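Branched-chain alpha-ketoacid decarboxylase (Lactococcus lactis, PDB 2VBF) probably decarboxylates branched-chain and aromatic alpha-keto acids to aldehydes, using thiamine diphosphate and a magnesium ion as cofactors. Local coordinates at residues A[71-74]-A[75-78]; A[124-127]-A[128-132]; A[175-178]-A[179-182]; A[379-382]-A[383-386]; A[477-480]-A[481-485]. All blocks are in the same frame, centred on the assembly; numbering follows the deposited sequence. Where two conformers were deposited one is given.

Contact 1: A[71-74]-A[75-78]. With TPP (thiamine diphosphate), chain D.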
# COMPACT_ATOMS: atom_id res chain seq x y z
N ASN A 71 -1.84 7.70 4.82
CA ASN A 71 -0.86 6.92 4.07
C ASN A 71 -0.88 7.17 2.56
O ASN A 71 -1.81 7.78 2.01
CB ASN A 71 -0.91 5.41 4.41
CG ASN A 71 -2.16 4.70 3.92
OD1 ASN A 71 -2.69 4.96 2.84
ND2 ASN A 71 -2.61 3.72 4.71
N GLU A 72 0.17 6.69 1.90
CA GLU A 72 0.36 6.94 0.46
C GLU A 72 -0.58 6.17 -0.46
O GLU A 72 -0.98 6.67 -1.52
CB GLU A 72 1.80 6.69 0.05
CG GLU A 72 2.77 7.70 0.64
CD GLU A 72 3.30 7.31 2.02
OE1 GLU A 72 2.78 6.36 2.67
OE2 GLU A 72 4.26 7.97 2.47
N LEU A 73 -0.90 4.92 -0.11
CA LEU A 73 -1.86 4.19 -0.91
C LEU A 73 -3.17 4.97 -0.96
O LEU A 73 -3.76 5.16 -2.03
CB LEU A 73 -2.09 2.77 -0.38
CG LEU A 73 -3.05 1.93 -1.24
CD1 LEU A 73 -2.58 1.76 -2.69
CD2 LEU A 73 -3.34 0.57 -0.61
N ASN A 74 -3.62 5.44 0.20
CA ASN A 74 -4.84 6.21 0.28
C ASN A 74 -4.76 7.50 -0.52
O ASN A 74 -5.74 7.86 -1.18
CB ASN A 74 -5.23 6.48 1.73
CG ASN A 74 -5.56 5.19 2.49
OD1 ASN A 74 -5.71 4.12 1.88
ND2 ASN A 74 -5.65 5.27 3.82
N ALA A 75 -3.60 8.17 -0.47
CA ALA A 75 -3.33 9.38 -1.25
C ALA A 75 -3.53 9.13 -2.74
O ALA A 75 -4.18 9.92 -3.43
CB ALA A 75 -1.88 9.92 -0.97
N SER A 76 -3.01 8.00 -3.22
CA SER A 76 -3.12 7.63 -4.63
C SER A 76 -4.58 7.37 -5.04
O SER A 76 -5.04 7.83 -6.08
CB SER A 76 -2.21 6.44 -4.93
OG SER A 76 -2.70 5.22 -4.42
N TYR A 77 -5.32 6.67 -4.18
CA TYR A 77 -6.74 6.45 -4.38
C TYR A 77 -7.51 7.77 -4.41
O TYR A 77 -8.43 7.97 -5.21
CB TYR A 77 -7.29 5.57 -3.26
CG TYR A 77 -6.88 4.10 -3.24
CD1 TYR A 77 -6.49 3.42 -4.39
CD2 TYR A 77 -6.98 3.38 -2.04
CE1 TYR A 77 -6.19 2.04 -4.35
CE2 TYR A 77 -6.68 2.03 -1.99
CZ TYR A 77 -6.29 1.37 -3.14
OH TYR A 77 -6.01 0.02 -3.06
N MET A 78 -7.16 8.65 -3.47
CA MET A 78 -7.83 9.94 -3.35
C MET A 78 -7.61 10.80 -4.58
O MET A 78 -8.56 11.41 -5.07
CB MET A 78 -7.35 10.68 -2.10
CG MET A 78 -8.22 11.89 -1.74
SD MET A 78 -8.01 12.50 -0.04
CE MET A 78 -8.61 11.09 0.89
N1' TPP D . 6.08 7.76 4.40
C2' TPP D . 6.59 6.51 4.63
CM2 TPP D . 5.84 5.30 4.15
N3' TPP D . 7.78 6.39 5.29
C4' TPP D . 8.47 7.50 5.73
N4' TPP D . 9.64 7.30 6.33
C5' TPP D . 7.94 8.79 5.53
C6' TPP D . 6.73 8.90 4.86
C7' TPP D . 8.68 10.03 6.04
N3 TPP D . 8.69 10.12 7.50
C2 TPP D . 9.72 9.70 8.34
S1 TPP D . 9.49 9.91 9.93
C5 TPP D . 8.06 10.58 9.61
C4 TPP D . 7.71 10.66 8.26
CM4 TPP D . 6.43 11.24 7.71
C6 TPP D . 7.27 11.06 10.80
C7 TPP D . 6.85 9.96 11.77
O7 TPP D . 6.05 10.62 12.74
PA TPP D . 5.67 9.95 14.15
O1A TPP D . 5.31 8.50 13.86
O2A TPP D . 4.52 10.74 14.73
O3A TPP D . 7.03 9.97 14.99
PB TPP D . 7.54 11.11 16.04
O1B TPP D . 8.86 11.58 15.50
O2B TPP D . 7.69 10.42 17.37
O3B TPP D . 6.49 12.18 16.12
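Y77 lays its ring against L73, one turn back along the same helix. From the Y77 backbone the first atom, CB, rests 3.5 Å from N74 O. With CG anti to the carbonyl carbon (chi1 -71°), the ring swings back over the preceding turn, where L73 O lies over one of its faces. Further out, L73 CG makes a CH-pi contact, 4.1 Å from the ring centroid and 29° off its normal, and comes to 3.7 Å from Y77 CE2. Both L73 methyls reach the far end of the ring, CD2 standing 3.7 Å from Y77 OH, and the hydroxyl itself is hydrogen-bonded to S426 OG. These are the first two turns of helix 72-86, with N71 as N-cap, and they carry the cofactor glutamate characteristic of thiamine diphosphate enzymes: E72 OE2 lies 2.7 Å from N1' of a TPP that is also hydrogen-bonded to residues of the second subunit, among them T483 and V484. A leucine in place of Y77 would probably leave S426 OG without this mate and open a gap beside the L73 methyls. L73 O is gripped twice, by Y77 N at 3.1 Å and by S76 OG at 2.6 Å, the serine hydroxyl being turned between its own N and carbonyl carbon (chi1 74°). N74 sends its ND2 to E461, while N71 ND2 reaches L457 O of the second subunit.

Contact 2: A[124-127]-A[128-132]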
# COMPACT_ATOMS: atom_id res chain seq x y z
N THR A 124 19.05 14.66 -2.94
CA THR A 124 19.72 15.66 -3.77
C THR A 124 20.49 15.00 -4.91
O THR A 124 20.97 13.87 -4.79
CB THR A 124 20.72 16.54 -2.96
OG1 THR A 124 21.77 15.71 -2.44
CG2 THR A 124 20.03 17.27 -1.82
N SER A 125 20.61 15.72 -6.02
CA SER A 125 21.42 15.29 -7.15
C SER A 125 22.79 14.79 -6.72
O SER A 125 23.27 13.78 -7.23
CB SER A 125 21.57 16.44 -8.17
OG SER A 125 20.30 16.85 -8.65
N LYS A 126 23.43 15.49 -5.78
CA LYS A 126 24.77 15.11 -5.33
C LYS A 126 24.75 13.75 -4.63
O LYS A 126 25.60 12.91 -4.89
CB LYS A 126 25.38 16.16 -4.40
CG LYS A 126 26.68 15.69 -3.77
CD LYS A 126 27.48 16.81 -3.16
CE LYS A 126 28.70 16.26 -2.42
NZ LYS A 126 29.68 15.59 -3.33
N VAL A 127 23.77 13.54 -3.74
CA VAL A 127 23.66 12.25 -3.04
C VAL A 127 23.44 11.11 -4.05
O VAL A 127 24.06 10.05 -3.96
CB VAL A 127 22.53 12.26 -2.00
CG1 VAL A 127 22.14 10.84 -1.58
CG2 VAL A 127 22.94 13.12 -0.78
N GLN A 128 22.57 11.35 -5.02
CA GLN A 128 22.31 10.35 -6.05
C GLN A 128 23.56 10.03 -6.88
O GLN A 128 23.88 8.86 -7.11
CB GLN A 128 21.15 10.77 -6.96
CG GLN A 128 19.84 10.97 -6.21
CD GLN A 128 18.62 11.09 -7.13
OE1 GLN A 128 18.55 10.48 -8.20
NE2 GLN A 128 17.62 11.85 -6.67
N ASN A 129 24.28 11.07 -7.29
CA ASN A 129 25.49 10.89 -8.09
C ASN A 129 26.61 10.21 -7.31
O ASN A 129 27.44 9.51 -7.89
CB ASN A 129 25.98 12.24 -8.62
CG ASN A 129 27.16 12.08 -9.56
OD1 ASN A 129 27.06 11.39 -10.58
ND2 ASN A 129 28.29 12.69 -9.22
N ASP A 130 26.65 10.44 -6.00
CA ASP A 130 27.64 9.80 -5.13
C ASP A 130 27.32 8.35 -4.78
O ASP A 130 28.18 7.64 -4.25
CB ASP A 130 27.78 10.60 -3.83
CG ASP A 130 28.58 11.88 -4.00
OD1 ASP A 130 29.26 12.03 -5.05
OD2 ASP A 130 28.54 12.73 -3.08
N GLY A 131 26.11 7.88 -5.07
CA GLY A 131 25.74 6.49 -4.81
C GLY A 131 25.66 6.14 -3.34
O GLY A 131 25.93 4.99 -2.95
N LYS A 132 25.28 7.12 -2.52
CA LYS A 132 25.25 6.98 -1.06
C LYS A 132 24.16 6.00 -0.62
O LYS A 132 23.06 5.96 -1.19
CB LYS A 132 25.02 8.34 -0.39
CG LYS A 132 26.14 9.36 -0.62
CD LYS A 132 27.53 8.83 -0.29
CE LYS A 132 27.74 8.62 1.21
NZ LYS A 132 29.04 7.96 1.52
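K126 and D130 face each other one helical turn apart, with K126 NZ donating to D130 OD2 at 3.1 Å in a salt bridge that uses the syn lone pair of that oxygen. The lysine runs straight through three torsions and bends only at the last (chi4 65°), which turns NZ in toward the syn side of D130 OD2; its CE lies 3.6 Å from the same oxygen. On another side of the turn V127 CG1 touches K132 CB at 4.0 Å, the two side chains crossing at about a right angle. Behind these contacts stand the two ends of helix 125-130. At its start T124 OG1 accepts from V127 N at 3.2 Å, an N-cap. At its finish G131, with positive phi, turns the chain so that V127 O receives weak bonds from G131 N and K132 N, a Schellman motif. Further out, Q128 NE2 ties back to P123 O, D190 OD2 takes S125 N, and K132 makes a cation-pi contact with F314 of the second subunit. Both residues of the ion pair are exposed, so water would probably screen the attraction and leave it a modest contribution.

Contact 3: A[175-178]-A[179-182]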
# COMPACT_ATOMS: atom_id res chain seq x y z
N GLN A 175 1.87 14.76 -22.20
CA GLN A 175 1.43 13.36 -22.33
C GLN A 175 0.20 13.07 -21.47
O GLN A 175 -0.70 12.36 -21.89
CB GLN A 175 2.56 12.38 -22.02
CG GLN A 175 2.35 10.97 -22.57
CD GLN A 175 2.41 10.88 -24.09
OE1 GLN A 175 2.66 11.88 -24.81
NE2 GLN A 175 2.22 9.68 -24.60
N LEU A 176 0.14 13.65 -20.27
CA LEU A 176 -1.08 13.54 -19.45
C LEU A 176 -2.29 14.08 -20.22
O LEU A 176 -3.33 13.45 -20.28
CB LEU A 176 -0.91 14.25 -18.11
CG LEU A 176 -2.14 14.18 -17.20
CD1 LEU A 176 -1.75 13.80 -15.79
CD2 LEU A 176 -2.93 15.48 -17.23
N LEU A 177 -2.12 15.25 -20.83
CA LEU A 177 -3.21 15.85 -21.66
C LEU A 177 -3.59 14.99 -22.87
O LEU A 177 -4.78 14.84 -23.18
CB LEU A 177 -2.82 17.26 -22.10
CG LEU A 177 -2.87 18.28 -20.96
CD1 LEU A 177 -2.23 19.60 -21.36
CD2 LEU A 177 -4.31 18.49 -20.49
N LYS A 178 -2.60 14.40 -23.53
CA LYS A 178 -2.83 13.63 -24.76
C LYS A 178 -3.61 12.34 -24.50
O LYS A 178 -4.54 12.02 -25.24
CB LYS A 178 -1.50 13.30 -25.44
CG LYS A 178 -1.62 12.60 -26.80
CD LYS A 178 -0.52 11.54 -26.97
CE LYS A 178 -0.56 10.85 -28.34
NZ LYS A 178 -0.12 11.76 -29.44
N GLU A 179 -3.20 11.60 -23.47
CA GLU A 179 -3.71 10.24 -23.23
C GLU A 179 -4.64 10.14 -22.01
O GLU A 179 -5.35 9.15 -21.88
CB GLU A 179 -2.55 9.27 -22.99
CG GLU A 179 -1.59 9.05 -24.14
CD GLU A 179 -0.59 7.93 -23.85
OE1 GLU A 179 -1.02 6.77 -23.59
OE2 GLU A 179 0.63 8.20 -23.88
N ARG A 180 -4.58 11.14 -21.13
CA ARG A 180 -5.28 11.16 -19.84
C ARG A 180 -4.98 9.96 -18.92
O ARG A 180 -5.79 9.60 -18.07
CB ARG A 180 -6.79 11.37 -20.03
CG ARG A 180 -7.15 12.60 -20.85
CD ARG A 180 -6.78 13.92 -20.17
NE ARG A 180 -6.66 14.97 -21.18
CZ ARG A 180 -7.60 15.86 -21.48
NH1 ARG A 180 -8.75 15.90 -20.82
NH2 ARG A 180 -7.38 16.74 -22.46
N LYS A 181 -3.78 9.41 -19.08
CA LYS A 181 -3.24 8.35 -18.23
C LYS A 181 -2.23 8.97 -17.24
O LYS A 181 -1.74 10.08 -17.45
CB LYS A 181 -2.55 7.27 -19.06
CG LYS A 181 -3.47 6.40 -19.91
CD LYS A 181 -2.63 5.52 -20.84
CE LYS A 181 -3.42 4.31 -21.35
NZ LYS A 181 -4.40 4.72 -22.40
N PRO A 182 -1.94 8.25 -16.13
CA PRO A 182 -1.03 8.82 -15.14
C PRO A 182 0.40 9.04 -15.64
O PRO A 182 0.89 8.32 -16.51
CB PRO A 182 -1.05 7.81 -13.98
CG PRO A 182 -1.72 6.61 -14.50
CD PRO A 182 -2.48 6.95 -15.72
O HOH W 1 -1.08 10.22 -20.21
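E179, the last helical residue, hands its N to Q175 O at 3.1 Å, which closes the final regular turn of helix 165-179. Its side chain leans over Q175 with the carboxylate and amide planes nearly perpendicular, but E179 OE2 and Q175 NE2 are modelled too close together, so the pairing of their ends is doubtful. E179 O is taken by N113 ND2. R180 then turns the chain with positive phi (56°) and still holds the helix through its N, 2.8 Å from L176 O; the same oxygen meets R180 CA at 3.0 Å. The R180 side chain folds back at chi2 (-66°), carrying its guanidinium to the last turn. There NE donates to L177 O at 2.7 Å, with the oxygen close to the guanidinium plane, while NH2 adds a weak bond to the same carbonyl and lies 4.0 Å from L177 CD2. An arginine thus covers a carbonyl at the C-terminal end of its own helix, where a positive charge would be expected to suit the helix dipole. K181 comes next: its O accepts a hydrogen bond from a water at 2.8 Å, and that water also donates to Q175 O at 2.7 Å, bridging helix and departing chain, while NZ goes to N113 OD1. P182 leads away, pairing through the backbone with A155 and resting on L106, S109 and Y110 of helix 97-111. The turn therefore delivers the chain into strand 183-188, completing a beta-alpha-beta crossover from strand 156-159, its parallel neighbour in the six-stranded sheet.

Contact 4: A[379-382]-A[383-386]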
# COMPACT_ATOMS: atom_id res chain seq x y z
N GLN A 379 -30.65 -6.76 0.67
CA GLN A 379 -29.86 -6.16 -0.40
C GLN A 379 -30.72 -5.60 -1.53
O GLN A 379 -30.60 -4.44 -1.89
CB GLN A 379 -28.84 -7.16 -0.95
CG GLN A 379 -27.67 -7.42 -0.02
CD GLN A 379 -26.55 -6.41 -0.16
OE1 GLN A 379 -26.55 -5.58 -1.08
NE2 GLN A 379 -25.58 -6.47 0.75
N ASP A 380 -31.61 -6.42 -2.08
CA ASP A 380 -32.43 -5.97 -3.21
C ASP A 380 -33.28 -4.73 -2.87
O ASP A 380 -33.33 -3.78 -3.65
CB ASP A 380 -33.31 -7.11 -3.73
CG ASP A 380 -32.49 -8.20 -4.41
OD1 ASP A 380 -31.42 -7.88 -4.98
OD2 ASP A 380 -32.92 -9.37 -4.39
N ARG A 381 -33.89 -4.73 -1.69
CA ARG A 381 -34.66 -3.58 -1.22
C ARG A 381 -33.79 -2.35 -0.94
O ARG A 381 -34.21 -1.22 -1.18
CB ARG A 381 -35.48 -3.94 0.03
CG ARG A 381 -36.54 -5.01 -0.23
CD ARG A 381 -37.77 -4.43 -0.91
NE ARG A 381 -38.50 -3.53 -0.03
CZ ARG A 381 -39.57 -2.82 -0.38
NH1 ARG A 381 -40.04 -2.89 -1.62
NH2 ARG A 381 -40.16 -2.04 0.51
N LEU A 382 -32.58 -2.58 -0.42
CA LEU A 382 -31.65 -1.49 -0.18
C LEU A 382 -31.41 -0.69 -1.45
O LEU A 382 -31.50 0.54 -1.43
CB LEU A 382 -30.30 -2.02 0.35
CG LEU A 382 -29.15 -1.01 0.47
CD1 LEU A 382 -29.48 0.17 1.37
CD2 LEU A 382 -27.88 -1.70 0.98
N TRP A 383 -31.12 -1.37 -2.56
CA TRP A 383 -30.75 -0.64 -3.79
C TRP A 383 -31.98 0.01 -4.43
O TRP A 383 -31.85 1.06 -5.05
CB TRP A 383 -29.94 -1.52 -4.77
CG TRP A 383 -28.77 -2.07 -4.05
CD1 TRP A 383 -28.55 -3.38 -3.75
CD2 TRP A 383 -27.72 -1.33 -3.42
NE1 TRP A 383 -27.40 -3.50 -3.00
CE2 TRP A 383 -26.87 -2.26 -2.78
CE3 TRP A 383 -27.40 0.04 -3.34
CZ2 TRP A 383 -25.73 -1.88 -2.09
CZ3 TRP A 383 -26.26 0.42 -2.64
CH2 TRP A 383 -25.43 -0.54 -2.03
N GLN A 384 -33.15 -0.60 -4.25
CA GLN A 384 -34.42 0.03 -4.66
C GLN A 384 -34.61 1.34 -3.90
O GLN A 384 -34.98 2.37 -4.49
CB GLN A 384 -35.60 -0.92 -4.39
CG GLN A 384 -36.93 -0.47 -5.01
CD GLN A 384 -38.12 -1.25 -4.48
OE1 GLN A 384 -37.97 -2.30 -3.86
NE2 GLN A 384 -39.32 -0.72 -4.71
N ALA A 385 -34.36 1.30 -2.60
CA ALA A 385 -34.44 2.49 -1.75
C ALA A 385 -33.45 3.58 -2.17
O ALA A 385 -33.82 4.75 -2.26
CB ALA A 385 -34.23 2.11 -0.29
N VAL A 386 -32.19 3.19 -2.42
CA VAL A 386 -31.18 4.16 -2.85
C VAL A 386 -31.57 4.81 -4.19
O VAL A 386 -31.44 6.02 -4.35
CB VAL A 386 -29.76 3.54 -2.93
CG1 VAL A 386 -28.78 4.52 -3.54
CG2 VAL A 386 -29.27 3.10 -1.55
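Q379 and W383 run side by side on one flank of helix 379-389, an i to i+4 pair at the start of a helix that packs against strand 473-478 of the C-terminal parallel sheet. The Q379 chain bends at chi2 (-85°) and turns back alongside the indole, where OE1 accepts from W383 NE1 at 3.0 Å. The N-H comes in nearly along the C=O axis, the oxygen sitting somewhat out of the ring plane. The backbone repeats the pairing, W383 N donating to Q379 O at 3.2 Å. The other end of the Q379 amide, NE2, has a weak bond to T402 OG1, part of the cofactor site. CG anti to its N (chi1 171°) carries the L382 branch alongside the indole, with CD2 over one face, 4.0 Å from the centroid of the six-membered ring and 20° off its normal; F449 meets the tryptophan edge-to-face. With a leucine here instead of W383, Q379 OE1 would probably lose its N-H partner, the amide would be freer to turn, and L382 and F449 would face a gap. Elsewhere on the helix the polar ends find partners outside it: R381 NE forms a salt bridge with E525, and D380 with K556. The remaining L382 methyl, CD1, lies 4.1 Å from V386 CG2.

Contact 5: A[477-480]-A[481-485]. With MG (magnesium ion), chain E; TPP (thiamine diphosphate), chain F.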
# COMPACT_ATOMS: atom_id res chain seq x y z
N ILE A 477 -21.57 -1.20 4.78
CA ILE A 477 -22.37 -2.42 4.77
C ILE A 477 -21.72 -3.48 5.66
O ILE A 477 -20.80 -4.18 5.27
CB ILE A 477 -22.62 -2.97 3.36
CG1 ILE A 477 -23.31 -1.90 2.51
CG2 ILE A 477 -23.44 -4.23 3.43
CD1 ILE A 477 -23.67 -2.34 1.12
N ASN A 478 -22.22 -3.58 6.89
CA ASN A 478 -21.74 -4.58 7.81
C ASN A 478 -22.53 -5.86 7.59
O ASN A 478 -23.66 -6.00 8.09
CB ASN A 478 -21.86 -4.08 9.25
CG ASN A 478 -21.47 -5.14 10.26
OD1 ASN A 478 -21.20 -6.29 9.90
ND2 ASN A 478 -21.44 -4.76 11.53
N ASN A 479 -21.95 -6.79 6.83
CA ASN A 479 -22.52 -8.13 6.65
C ASN A 479 -21.58 -9.22 7.17
O ASN A 479 -21.59 -10.36 6.69
CB ASN A 479 -22.95 -8.38 5.20
CG ASN A 479 -21.85 -8.10 4.23
OD1 ASN A 479 -20.70 -8.01 4.63
ND2 ASN A 479 -22.19 -7.91 2.97
N ASP A 480 -20.78 -8.86 8.17
CA ASP A 480 -19.94 -9.81 8.88
C ASP A 480 -18.97 -10.54 7.94
O ASP A 480 -18.84 -11.77 7.99
CB ASP A 480 -20.84 -10.81 9.64
CG ASP A 480 -20.09 -11.63 10.67
OD1 ASP A 480 -19.03 -11.18 11.18
OD2 ASP A 480 -20.57 -12.75 10.95
N GLY A 481 -18.26 -9.77 7.10
CA GLY A 481 -17.21 -10.31 6.22
C GLY A 481 -17.36 -10.06 4.72
O GLY A 481 -18.05 -9.13 4.30
N TYR A 482 -16.73 -10.94 3.94
CA TYR A 482 -16.57 -10.75 2.49
C TYR A 482 -17.65 -11.50 1.74
O TYR A 482 -17.44 -12.64 1.27
CB TYR A 482 -15.20 -11.24 1.99
CG TYR A 482 -13.93 -10.66 2.59
CD1 TYR A 482 -13.78 -9.31 2.89
CD2 TYR A 482 -12.83 -11.49 2.81
CE1 TYR A 482 -12.57 -8.80 3.38
CE2 TYR A 482 -11.63 -11.00 3.31
CZ TYR A 482 -11.51 -9.65 3.61
OH TYR A 482 -10.32 -9.15 4.10
N THR A 483 -18.82 -10.89 1.61
CA THR A 483 -19.98 -11.57 1.02
C THR A 483 -19.77 -11.88 -0.46
O THR A 483 -20.10 -12.96 -0.91
CB THR A 483 -21.28 -10.79 1.27
OG1 THR A 483 -21.68 -10.97 2.64
CG2 THR A 483 -22.42 -11.27 0.35
N VAL A 484 -19.21 -10.94 -1.23
CA VAL A 484 -18.90 -11.23 -2.63
C VAL A 484 -17.99 -12.46 -2.75
O VAL A 484 -18.20 -13.30 -3.62
CB VAL A 484 -18.32 -10.03 -3.39
CG1 VAL A 484 -17.17 -9.42 -2.63
CG2 VAL A 484 -17.90 -10.42 -4.82
N GLU A 485 -17.00 -12.58 -1.86
CA GLU A 485 -16.10 -13.74 -1.88
C GLU A 485 -16.85 -15.03 -1.53
O GLU A 485 -16.64 -16.07 -2.18
CB GLU A 485 -14.92 -13.54 -0.94
CG GLU A 485 -14.04 -12.30 -1.25
CD GLU A 485 -13.32 -12.38 -2.58
OE1 GLU A 485 -12.09 -12.62 -2.56
OE2 GLU A 485 -13.96 -12.17 -3.63
MG MG E . -18.87 -7.32 3.77
N1' TPP F . -7.53 -7.17 -2.18
C2' TPP F . -7.64 -6.03 -2.94
CM2 TPP F . -6.69 -4.90 -2.71
N3' TPP F . -8.63 -5.97 -3.90
C4' TPP F . -9.49 -7.02 -4.11
N4' TPP F . -10.40 -6.92 -5.05
C5' TPP F . -9.39 -8.17 -3.32
C6' TPP F . -8.40 -8.24 -2.35
C7' TPP F . -10.34 -9.34 -3.50
N3 TPP F . -11.71 -9.00 -3.10
C2 TPP F . -12.73 -8.60 -3.94
S1 TPP F . -14.15 -8.30 -3.23
C5 TPP F . -13.52 -8.73 -1.80
C4 TPP F . -12.18 -9.10 -1.83
CM4 TPP F . -11.37 -9.54 -0.64
C6 TPP F . -14.44 -8.70 -0.59
C7 TPP F . -15.04 -7.34 -0.27
O7 TPP F . -15.82 -7.52 0.88
PA TPP F . -16.77 -6.36 1.45
O1A TPP F . -16.12 -5.00 1.30
O2A TPP F . -17.08 -6.69 2.90
O3A TPP F . -18.03 -6.41 0.44
PB TPP F . -19.38 -7.31 0.57
O1B TPP F . -19.42 -8.17 -0.66
O2B TPP F . -20.51 -6.33 0.56
O3B TPP F . -19.36 -8.12 1.85
O HOH W 2 -19.91 -5.59 3.14
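N479 and G481 turn toward one magnesium ion as the backbone leaves strand 473-478, passing D480 at positive phi and then G481 at phi 123° and psi -155°, where a CB would run into the preceding carbonyl. N479 OD1 binds the metal at 2.1 Å and G481 O at 2.0 Å. Opposite N479 OD1 on the ion is TPP O2A, and opposite G481 O is a water, itself hydrogen-bonded to I477 O; TPP O3B and D452 OD1 complete six ligands in an octahedral arrangement. The N479 side chain sits between its N and carbonyl carbon (chi1 53°), which lets the amide do two jobs: oxygen to the metal, and ND2 to TPP O3B at 3.1 Å, with a weaker bond to O2B. Helix 483-488 begins over the diphosphate, T483 N donating to O3B and V484 N to O1B, each 2.8 Å away, so the positive end of the helix dipole probably helps to balance the phosphate charge. T483 OG1 is held by K551 O. Around the thiazolium, V484 CG1 comes to 3.3 Å from TPP S1, and the Y482 ring receives the methyl CM4 over its centre, 4.0 Å above the plane. N478 OD1 accepts from D480 N, an Asx turn at the bend, and the D480 carboxylate forms a salt bridge with K551. With the GDG that contains D452 and G453, this asparagine loop makes up the GDG...NN signature by which thiamine diphosphate enzymes hold magnesium and diphosphate.

Contacts 1, 4 and 5 are buried, whereas contact 2, a whole capped short helix, and contact 3, a helix end, are partly buried and lie away from the cofactor. Contacts 1 and 5 meet different TPP molecules: contact 1 offers a glutamate to the aminopyrimidine of one, contact 5 holds metal and diphosphate of the other. They lie in different domains, nearest atoms about 12 Å apart. Contact 4 backs contact 5, with W383 CZ2 3.8 Å from I477 CD1, and joins an aromatic and apolar flank to one indole N-H...O bond. Contact 2, about 37 Å from contact 5 at nearest atoms, relies on caps and a salt bridge, contact 3 on an arginine and a water.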